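Local atomic coordinates of C-type lectin domain family 4 member F (Mus musculus, PDB entry 6JJJ), a protein that acts as a Kupffer cell receptor with affinity for galactose and fucose and could be involved in endocytosis. Residues N32-Y37 / V147-T152. Numbering follows the deposited sequence.
Sequences NGNFYY and VCKKST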
loop_
_atom_site.group_PDB
_atom_site.type_symbol
_atom_site.label_atom_id
_atom_site.label_comp_id
_atom_site.label_asym_id
_atom_site.label_seq_id
_atom_site.Cartn_x
_atom_site.Cartn_y
_atom_site.Cartn_z
ATOM N N ASN A 32 6.776 -11.410 -7.185
ATOM C CA ASN A 32 8.062 -12.047 -7.476
ATOM C C ASN A 32 9.068 -11.076 -8.096
ATOM O O ASN A 32 9.563 -11.258 -9.209
ATOM C CB ASN A 32 7.863 -13.269 -8.377
ATOM C CG ASN A 32 7.543 -14.532 -7.590
ATOM O OD1 ASN A 32 7.896 -14.650 -6.417
ATOM N ND2 ASN A 32 6.879 -15.483 -8.236
ATOM N N GLY A 33 9.364 -10.022 -7.337
ATOM C CA GLY A 33 10.441 -9.108 -7.633
ATOM C C GLY A 33 10.035 -7.855 -8.383
ATOM O O GLY A 33 10.672 -6.809 -8.205
ATOM N N ASN A 34 8.999 -7.929 -9.208
ATOM C CA ASN A 34 8.571 -6.803 -10.021
ATOM C C ASN A 34 7.228 -6.268 -9.543
ATOM O O ASN A 34 6.477 -6.944 -8.833
ATOM C CB ASN A 34 8.496 -7.192 -11.503
ATOM C CG ASN A 34 9.829 -7.690 -12.047
ATOM O OD1 ASN A 34 10.737 -6.895 -12.310
ATOM N ND2 ASN A 34 9.954 -9.003 -12.214
ATOM N N PHE A 35 6.938 -5.035 -9.949
ATOM C CA PHE A 35 5.639 -4.416 -9.728
ATOM C C PHE A 35 4.857 -4.384 -11.036
ATOM O O PHE A 35 5.414 -4.096 -12.100
ATOM C CB PHE A 35 5.790 -2.999 -9.174
ATOM C CG PHE A 35 6.090 -2.952 -7.703
ATOM C CD1 PHE A 35 5.071 -3.044 -6.768
ATOM C CD2 PHE A 35 7.396 -2.813 -7.254
ATOM C CE1 PHE A 35 5.349 -3.002 -5.413
ATOM C CE2 PHE A 35 7.680 -2.771 -5.901
ATOM C CZ PHE A 35 6.658 -2.865 -4.981
ATOM N N TYR A 36 3.570 -4.709 -10.953
ATOM C CA TYR A 36 2.695 -4.766 -12.113
ATOM C C TYR A 36 1.551 -3.780 -11.943
ATOM O O TYR A 36 1.028 -3.605 -10.837
ATOM C CB TYR A 36 2.135 -6.175 -12.312
ATOM C CG TYR A 36 3.186 -7.225 -12.562
ATOM C CD1 TYR A 36 3.936 -7.753 -11.520
ATOM C CD2 TYR A 36 3.422 -7.698 -13.844
ATOM C CE1 TYR A 36 4.895 -8.720 -11.753
ATOM C CE2 TYR A 36 4.375 -8.662 -14.084
ATOM C CZ TYR A 36 5.108 -9.171 -13.040
ATOM O OH TYR A 36 6.057 -10.134 -13.293
ATOM N N TYR A 37 1.173 -3.128 -13.042
ATOM C CA TYR A 37 0.057 -2.189 -13.062
ATOM C C TYR A 37 -0.963 -2.645 -14.096
ATOM O O TYR A 37 -0.646 -2.733 -15.286
ATOM C CB TYR A 37 0.540 -0.772 -13.375
ATOM C CG TYR A 37 -0.576 0.234 -13.524
ATOM C CD1 TYR A 37 -1.079 0.918 -12.425
ATOM C CD2 TYR A 37 -1.129 0.500 -14.769
ATOM C CE1 TYR A 37 -2.104 1.838 -12.563
ATOM C CE2 TYR A 37 -2.148 1.417 -14.916
ATOM C CZ TYR A 37 -2.634 2.083 -13.811
ATOM O OH TYR A 37 -3.653 2.996 -13.964
ATOM N N VAL A 147 -0.900 -4.123 -19.271
ATOM C CA VAL A 147 -0.213 -4.359 -18.005
ATOM C C VAL A 147 1.243 -3.930 -18.150
ATOM O O VAL A 147 1.936 -4.361 -19.077
ATOM C CB VAL A 147 -0.323 -5.837 -17.576
ATOM C CG1 VAL A 147 0.143 -6.751 -18.703
ATOM C CG2 VAL A 147 0.460 -6.084 -16.301
ATOM N N CYS A 148 1.707 -3.093 -17.225
ATOM C CA CYS A 148 3.100 -2.671 -17.173
ATOM C C CYS A 148 3.863 -3.506 -16.152
ATOM O O CYS A 148 3.285 -4.021 -15.192
ATOM C CB CYS A 148 3.222 -1.190 -16.794
ATOM S SG CYS A 148 2.239 -0.008 -17.759
ATOM N N LYS A 149 5.176 -3.628 -16.358
ATOM C CA LYS A 149 6.049 -4.306 -15.405
ATOM C C LYS A 149 7.229 -3.410 -15.054
ATOM O O LYS A 149 7.779 -2.719 -15.917
ATOM C CB LYS A 149 6.566 -5.651 -15.948
ATOM C CG LYS A 149 7.480 -6.391 -14.971
ATOM C CD LYS A 149 7.512 -7.893 -15.222
ATOM C CE LYS A 149 8.522 -8.277 -16.295
ATOM N NZ LYS A 149 8.657 -9.759 -16.418
ATOM N N LYS A 150 7.627 -3.448 -13.785
ATOM C CA LYS A 150 8.682 -2.590 -13.267
ATOM C C LYS A 150 9.594 -3.398 -12.362
ATOM O O LYS A 150 9.131 -4.256 -11.605
ATOM C CB LYS A 150 8.097 -1.399 -12.500
ATOM C CG LYS A 150 9.140 -0.485 -11.883
ATOM C CD LYS A 150 8.490 0.692 -11.165
ATOM C CE LYS A 150 8.049 1.779 -12.138
ATOM N NZ LYS A 150 9.083 2.850 -12.270
ATOM N N SER A 151 10.889 -3.118 -12.448
ATOM C CA SER A 151 11.896 -3.835 -11.685
ATOM C C SER A 151 12.256 -3.067 -10.420
ATOM O O SER A 151 12.149 -1.839 -10.362
ATOM C CB SER A 151 13.158 -4.053 -12.524
ATOM O OG SER A 151 12.852 -4.681 -13.757
ATOM N N THR A 152 12.675 -3.812 -9.400
ATOM C CA THR A 152 13.125 -3.233 -8.142
ATOM C C THR A 152 14.102 -4.196 -7.486
ATOM O O THR A 152 14.107 -5.398 -7.770
ATOM C CB THR A 152 11.958 -2.938 -7.187
ATOM O OG1 THR A 152 10.980 -3.983 -7.280
ATOM C CG2 THR A 152 11.317 -1.594 -7.506
#
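The aliphatic chain of Lys149 runs beside the phenol of Tyr36, both side chains pointing the same way, and its CD approaches Tyr36 CE2 to 3.4 Å. CG of Lys149 stands anti to its backbone N, where it lies 3.7 Å from Asn34 CB. The polar ends of this pair meet on a third residue: Glu67 OE2 accepts a hydrogen bond from Tyr36 OH and forms a salt bridge with Lys149 NZ, a shared carboxylate that would be expected to hold ammonium and phenol close together. Val147 CG2 comes to the edge of the Tyr36 ring, 4.2 Å from CD2, with the two side chains lying side by side.

The backbones are antiparallel, with strand axes 4.5 Å apart at closest and their directions 158° apart. Phe35 pairs with Lys150 and Tyr37 with Cys148 as hydrogen-bonded pairs, each with two N-H...O bonds, whereas Tyr36 faces Lys149 in a non-hydrogen-bonded pair. In the C-type lectin fold this is the pairing of an early strand with the last one, which brings the two ends of the carbohydrate-recognition domain together. Strands 28-31 and 58-59 flank the pair in the sheet.

On the opposite face from Tyr36 and Lys149, Tyr37 CB lies 4.4 Å from Cys148 CB, and the Cys148 sulfur forms a disulfide with Cys52, tying the last strand to helix 45-54. Beyond the regular pairing, Thr152 OG1 donates to Gly33 O over 3.0 Å, with the donor tilted 24° from the plane of the Gly33 carbonyl. This hydroxyl sits between the backbone N and carbonyl carbon of Thr152 (chi1 38°), and it also lies 3.8 Å from Phe35 CD2, where the two side chains cross at about a right angle.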